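Local coordinates for ATP-dependent DNA ligase (Mycobacterium tuberculosis, PDB 6NHX), which seals breaks in double-stranded DNA at the expense of ATP, working with Ku in the error-prone repair of double-strand breaks by non-homologous end joining, at residues E193-G198 with K299-V304; L272-R277 with R293-D298. The protein carries 1 engineered substitution. All coordinates share one frame; numbering follows the deposited sequence.

Contact 1: E193-G198 with K299-V304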
loop_
_atom_site.group_PDB
_atom_site.type_symbol
_atom_site.label_atom_id
_atom_site.label_comp_id
_atom_site.label_asym_id
_atom_site.label_seq_id
_atom_site.Cartn_x
_atom_site.Cartn_y
_atom_site.Cartn_z
ATOM N N GLU A 193 4.524 12.142 -4.974
ATOM C CA GLU A 193 3.778 12.767 -3.899
ATOM C C GLU A 193 3.352 14.165 -4.322
ATOM O O GLU A 193 4.124 14.925 -4.934
ATOM C CB GLU A 193 4.635 12.849 -2.638
ATOM C CG GLU A 193 5.005 11.480 -2.092
ATOM C CD GLU A 193 6.149 11.536 -1.108
ATOM O OE1 GLU A 193 6.559 12.648 -0.716
ATOM O OE2 GLU A 193 6.642 10.454 -0.728
ATOM N N VAL A 194 2.112 14.509 -3.983
ATOM C CA VAL A 194 1.550 15.816 -4.303
ATOM C C VAL A 194 0.781 16.321 -3.094
ATOM O O VAL A 194 0.412 15.555 -2.205
ATOM C CB VAL A 194 0.629 15.787 -5.544
ATOM C CG1 VAL A 194 1.401 15.391 -6.802
ATOM C CG2 VAL A 194 -0.541 14.848 -5.304
ATOM N N VAL A 195 0.558 17.630 -3.047
ATOM C CA VAL A 195 -0.295 18.245 -2.034
ATOM C C VAL A 195 -1.620 18.629 -2.678
ATOM O O VAL A 195 -1.647 19.159 -3.800
ATOM C CB VAL A 195 0.401 19.458 -1.387
ATOM C CG1 VAL A 195 -0.530 20.190 -0.413
ATOM C CG2 VAL A 195 1.676 19.012 -0.695
ATOM N N ILE A 196 -2.724 18.337 -1.993
ATOM C CA ILE A 196 -4.044 18.688 -2.503
ATOM C C ILE A 196 -4.312 20.163 -2.247
ATOM O O ILE A 196 -4.208 20.637 -1.109
ATOM C CB ILE A 196 -5.121 17.811 -1.851
ATOM C CG1 ILE A 196 -4.827 16.332 -2.127
ATOM C CG2 ILE A 196 -6.479 18.219 -2.368
ATOM C CD1 ILE A 196 -5.715 15.378 -1.337
ATOM N N GLY A 197 -4.657 20.900 -3.307
ATOM C CA GLY A 197 -5.017 22.295 -3.148
ATOM C C GLY A 197 -6.480 22.635 -3.360
ATOM O O GLY A 197 -6.928 23.742 -3.059
ATOM N N GLY A 198 -7.241 21.666 -3.857
ATOM C CA GLY A 198 -8.664 21.876 -4.045
ATOM C C GLY A 198 -9.302 20.616 -4.581
ATOM O O GLY A 198 -8.625 19.643 -4.921
ATOM N N LYS A 299 2.790 11.713 5.677
ATOM C CA LYS A 299 3.759 12.529 4.967
ATOM C C LYS A 299 3.434 14.001 5.160
ATOM O O LYS A 299 2.265 14.379 5.293
ATOM C CB LYS A 299 3.778 12.161 3.486
ATOM C CG LYS A 299 4.249 10.738 3.274
ATOM C CD LYS A 299 4.617 10.434 1.840
ATOM C CE LYS A 299 5.218 9.035 1.748
ATOM N NZ LYS A 299 5.602 8.675 0.359
ATOM N N LYS A 300 4.478 14.825 5.210
ATOM C CA LYS A 300 4.229 16.244 5.419
ATOM C C LYS A 300 4.400 16.994 4.109
ATOM O O LYS A 300 5.293 16.665 3.325
ATOM C CB LYS A 300 5.219 16.831 6.428
ATOM C CG LYS A 300 5.613 15.912 7.570
ATOM C CD LYS A 300 6.357 16.682 8.651
ATOM C CE LYS A 300 6.602 15.822 9.882
ATOM N NZ LYS A 300 5.373 15.089 10.299
ATOM N N PRO A 301 3.553 17.991 3.855
ATOM C CA PRO A 301 3.746 18.823 2.657
ATOM C C PRO A 301 5.163 19.351 2.513
ATOM O O PRO A 301 5.684 19.376 1.396
ATOM C CB PRO A 301 2.718 19.950 2.840
ATOM C CG PRO A 301 1.636 19.327 3.682
ATOM C CD PRO A 301 2.337 18.356 4.604
ATOM N N SER A 302 5.818 19.732 3.620
ATOM C CA SER A 302 7.170 20.282 3.536
ATOM C C SER A 302 8.177 19.286 2.973
ATOM O O SER A 302 9.258 19.698 2.539
ATOM C CB SER A 302 7.637 20.815 4.899
ATOM O OG SER A 302 7.702 19.792 5.873
ATOM N N GLU A 303 7.848 17.997 2.962
ATOM C CA GLU A 303 8.735 16.961 2.447
ATOM C C GLU A 303 8.459 16.609 0.989
ATOM O O GLU A 303 9.179 15.781 0.420
ATOM C CB GLU A 303 8.637 15.700 3.318
ATOM C CG GLU A 303 9.090 15.909 4.763
ATOM C CD GLU A 303 8.668 14.784 5.697
ATOM O OE1 GLU A 303 7.808 13.960 5.311
ATOM O OE2 GLU A 303 9.195 14.733 6.828
ATOM N N VAL A 304 7.438 17.209 0.378
ATOM C CA VAL A 304 7.044 16.881 -0.990
ATOM C C VAL A 304 7.953 17.620 -1.963
ATOM O O VAL A 304 7.993 18.855 -1.979
ATOM C CB VAL A 304 5.568 17.239 -1.240
ATOM C CG1 VAL A 304 5.217 17.069 -2.709
ATOM C CG2 VAL A 304 4.657 16.397 -0.369
#
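In the C-terminal OB domain, Glu193 and Val195 on strand 190-201 meet Lys299, Pro301 and Val304 of the C-terminal tail, which folds back over the sheet. The polar end is a salt bridge between Glu193 and Lys299, whose side chains cross at about a right angle, each extended beyond CG. Lys299 NZ is modelled 2.3 Å from Glu193 OE2, a separation too short to be taken literally, so its geometry is doubtful though the sense of the pairing, ammonium to carboxylate, is plain. Farther along the strand the contact turns apolar. Val195 CG2, anti to the carbonyl carbon, does the touching: it packs 3.8 Å from Pro301 CB and 4.0 Å from Val304 CG2. Val304 CG1 rests on the peptide of Glu193, 3.3 Å from Glu193 O. The tail holds its shape through a 3-10 turn, with Val304 N bonded to Pro301 O at 3.0 Å, and Val273 of the adjoining strand packs against it too. Lys299 lies about 5 Å, side chain to ligand, from the bound ATP. With Glu193 close by and Glu275 a long, weak second partner, its amino group is probably kept near the nucleotide, while the valine-proline packing seats the tail on the sheet.

Contact 2: L272-R277 with R293-D298. With ATP (adenosine-5'-triphosphate), chain B.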
loop_
_atom_site.group_PDB
_atom_site.type_symbol
_atom_site.label_atom_id
_atom_site.label_comp_id
_atom_site.label_asym_id
_atom_site.label_seq_id
_atom_site.Cartn_x
_atom_site.Cartn_y
_atom_site.Cartn_z
ATOM N N LEU A 272 -2.717 18.276 3.041
ATOM C CA LEU A 272 -2.817 16.840 2.788
ATOM C C LEU A 272 -1.919 16.406 1.638
ATOM O O LEU A 272 -1.990 16.967 0.537
ATOM C CB LEU A 272 -4.253 16.461 2.439
ATOM C CG LEU A 272 -5.330 16.547 3.512
ATOM C CD1 LEU A 272 -6.590 15.895 2.979
ATOM C CD2 LEU A 272 -4.876 15.881 4.799
ATOM N N VAL A 273 -1.110 15.393 1.885
ATOM C CA VAL A 273 -0.282 14.755 0.871
ATOM C C VAL A 273 -1.034 13.560 0.301
ATOM O O VAL A 273 -1.710 12.814 1.027
ATOM C CB VAL A 273 1.072 14.331 1.475
ATOM C CG1 VAL A 273 1.953 13.645 0.445
ATOM C CG2 VAL A 273 1.773 15.527 2.084
ATOM N N ALA A 274 -0.926 13.372 -1.000
ATOM C CA ALA A 274 -1.425 12.195 -1.686
ATOM C C ALA A 274 -0.332 11.662 -2.596
ATOM O O ALA A 274 0.648 12.344 -2.894
ATOM C CB ALA A 274 -2.644 12.536 -2.535
ATOM N N GLU A 275 -0.498 10.425 -3.039
ATOM C CA GLU A 275 0.395 9.828 -4.015
ATOM C C GLU A 275 -0.381 9.571 -5.291
ATOM O O GLU A 275 -1.508 9.061 -5.244
ATOM C CB GLU A 275 0.973 8.514 -3.497
ATOM C CG GLU A 275 2.431 8.609 -3.127
ATOM C CD GLU A 275 2.956 7.316 -2.556
ATOM O OE1 GLU A 275 4.187 7.195 -2.396
ATOM O OE2 GLU A 275 2.136 6.421 -2.267
ATOM N N VAL A 276 0.210 9.941 -6.419
ATOM C CA VAL A 276 -0.385 9.646 -7.710
ATOM C C VAL A 276 0.637 8.942 -8.591
ATOM O O VAL A 276 1.852 9.119 -8.443
ATOM C CB VAL A 276 -0.940 10.916 -8.384
ATOM C CG1 VAL A 276 -1.992 11.578 -7.480
ATOM C CG2 VAL A 276 0.170 11.873 -8.679
ATOM N N ARG A 277 0.135 8.122 -9.500
ATOM C CA ARG A 277 0.943 7.535 -10.552
ATOM C C ARG A 277 0.893 8.448 -11.765
ATOM O O ARG A 277 -0.056 9.203 -11.952
ATOM C CB ARG A 277 0.371 6.181 -10.948
ATOM C CG ARG A 277 0.167 5.216 -9.779
ATOM C CD ARG A 277 -0.460 3.929 -10.265
ATOM N NE ARG A 277 -1.004 3.135 -9.169
ATOM C CZ ARG A 277 -2.236 3.271 -8.703
ATOM N NH1 ARG A 277 -3.063 4.170 -9.231
ATOM N NH2 ARG A 277 -2.636 2.502 -7.705
ATOM N N ARG A 293 -3.426 7.080 -6.280
ATOM C CA ARG A 293 -3.125 5.948 -5.410
ATOM C C ARG A 293 -3.832 6.071 -4.067
ATOM O O ARG A 293 -4.538 5.144 -3.656
ATOM C CB ARG A 293 -1.614 5.740 -5.256
ATOM C CG ARG A 293 -1.259 4.332 -4.802
ATOM C CD ARG A 293 0.145 4.275 -4.233
ATOM N NE ARG A 293 0.571 2.899 -3.993
ATOM C CZ ARG A 293 1.722 2.567 -3.421
ATOM N NH1 ARG A 293 2.565 3.514 -3.018
ATOM N NH2 ARG A 293 2.034 1.289 -3.256
ATOM N N GLY A 294 -3.681 7.196 -3.385
ATOM C CA GLY A 294 -4.408 7.446 -2.156
ATOM C C GLY A 294 -3.762 8.555 -1.351
ATOM O O GLY A 294 -2.757 9.139 -1.747
ATOM N N LEU A 295 -4.383 8.852 -0.211
ATOM C CA LEU A 295 -3.811 9.802 0.735
ATOM C C LEU A 295 -2.609 9.189 1.441
ATOM O O LEU A 295 -2.534 7.973 1.644
ATOM C CB LEU A 295 -4.854 10.222 1.770
ATOM C CG LEU A 295 -6.073 10.990 1.250
ATOM C CD1 LEU A 295 -7.000 11.338 2.398
ATOM C CD2 LEU A 295 -5.603 12.260 0.571
ATOM N N ARG A 296 -1.646 10.044 1.806
ATOM C CA ARG A 296 -0.477 9.640 2.584
ATOM C C ARG A 296 -0.500 10.440 3.887
ATOM O O ARG A 296 0.194 11.464 4.012
ATOM C CB ARG A 296 0.829 9.844 1.813
ATOM C CG ARG A 296 1.002 8.986 0.546
ATOM C CD ARG A 296 0.512 7.551 0.731
ATOM N NE ARG A 296 1.237 6.825 1.770
ATOM C CZ ARG A 296 2.203 5.942 1.534
ATOM N NH1 ARG A 296 2.574 5.673 0.287
ATOM N NH2 ARG A 296 2.801 5.326 2.546
ATOM N N PRO A 297 -1.274 9.984 4.878
ATOM C CA PRO A 297 -1.568 10.834 6.047
ATOM C C PRO A 297 -0.366 11.185 6.897
ATOM O O PRO A 297 -0.414 12.198 7.610
ATOM C CB PRO A 297 -2.582 10.004 6.852
ATOM C CG PRO A 297 -3.106 8.982 5.908
ATOM C CD PRO A 297 -2.039 8.728 4.884
ATOM N N ASP A 298 0.700 10.391 6.864
ATOM C CA ASP A 298 1.863 10.667 7.693
ATOM C C ASP A 298 2.937 11.472 6.976
ATOM O O ASP A 298 3.912 11.883 7.614
ATOM C CB ASP A 298 2.448 9.361 8.240
ATOM C CG ASP A 298 1.417 8.540 8.998
ATOM O OD1 ASP A 298 1.343 7.314 8.767
ATOM O OD2 ASP A 298 0.669 9.126 9.810
HETATM P PG ATP B . 7.295 1.743 2.906
HETATM O O1G ATP B . 8.252 0.802 2.202
HETATM O O2G ATP B . 7.931 2.660 3.934
HETATM O O3G ATP B . 6.066 1.027 3.436
HETATM P PB ATP B . 5.386 2.849 0.980
HETATM O O1B ATP B . 5.404 4.049 0.069
HETATM O O2B ATP B . 4.229 2.602 1.923
HETATM O O3B ATP B . 6.786 2.796 1.780
HETATM P PA ATP B . 5.736 1.304 -1.448
HETATM O O1A ATP B . 6.958 2.049 -1.891
HETATM O O2A ATP B . 4.366 1.482 -2.048
HETATM O O3A ATP B . 5.595 1.515 0.128
HETATM O "O5'" ATP B . 6.108 -0.265 -1.308
HETATM C "C5'" ATP B . 5.081 -1.243 -1.164
HETATM C "C4'" ATP B . 4.629 -1.363 0.295
HETATM O "O4'" ATP B . 3.774 -2.503 0.375
HETATM C "C3'" ATP B . 5.763 -1.604 1.269
HETATM O "O3'" ATP B . 5.350 -1.175 2.563
HETATM C "C2'" ATP B . 5.833 -3.105 1.264
HETATM O "O2'" ATP B . 6.466 -3.630 2.440
HETATM C "C1'" ATP B . 4.365 -3.510 1.193
HETATM N N9 ATP B . 4.168 -4.773 0.454
HETATM C C8 ATP B . 3.235 -5.004 -0.504
HETATM N N7 ATP B . 3.307 -6.288 -0.953
HETATM C C5 ATP B . 4.291 -6.880 -0.249
HETATM C C6 ATP B . 4.895 -8.205 -0.238
HETATM N N6 ATP B . 4.472 -9.149 -1.086
HETATM N N1 ATP B . 5.895 -8.428 0.627
HETATM C C2 ATP B . 6.346 -7.494 1.473
HETATM N N3 ATP B . 5.850 -6.248 1.509
HETATM C C4 ATP B . 4.853 -5.895 0.667
HETATM O O HOH W 1 -0.747 14.154 4.556
HETATM O O HOH W 2 5.425 4.876 -2.439
#
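Glu275 OE2 accepts from two arginines at once, Arg296 NH1 at 2.7 Å and Arg293 NH1 at 3.0 Å, which reach it from opposite faces of the carboxylate plane. All three residues sit on or just beyond an antiparallel strand pair of the OB domain, 273-278 with 291-295, and their side chains run toward the ATP phosphates. Arg293 is extended from CG to NE and lies beside Glu275, pointing the same way; its NH1 and NH2 both bond ATP O2A, the NH2 contact being 2.6 Å. Arg296 instead bends at chi2 and chi3 (-41° and -61°), and its guanidinium plane stands 75° from the carboxylate. Its NH2 reaches ATP O2B at 3.1 Å and its NH1 bonds ATP O1B. Glu275 is thus a second-shell residue that positions two phosphate-binding arginines and probably offsets part of their charge. Asp33, in the nucleotide-binding domain, forms a salt bridge with Arg293, consistent with the closed conformation. Arg277, salt-bridged to Glu163, has Arg293 CG over one face of its guanidinium.

Arg293 and Gly294 together lie opposite Glu275, a classic beta bulge: Arg293 N bonds Glu275 O at 2.9 Å, and Gly294 N bonds the same oxygen weakly. Gly294 adopts backbone angles that suit glycine, since a side chain would run into the carbonyl O of Arg293. Past the bulge, Arg296 N bonds Val273 O at 2.9 Å, and a water accepts from Val273 N and donates to Arg296 O, its oxygen 2.9 Å from Arg296 O.

How the contacts relate
Following the chain from the N terminus, 193-198 comes first, on strand 190-201 of the OB domain. Some hundred residues intervene before the tail 299-304 returns to it and contact 1 closes that long loop. Contact 2 is nested inside: 272-277 and 293-298 are joined by only fifteen residues, and 293-298 runs straight into 299-304. The two contacts share one sheet, since 273-278 pairs with 190-201 on one side and with 291-295 on the other; Val194 O and Ala274 N, 2.8 Å apart, probably make one of the bonds between them. Contact 2 sets the arginines of 293-298 at the ATP phosphates, while contact 1 ties the tail back to the sheet.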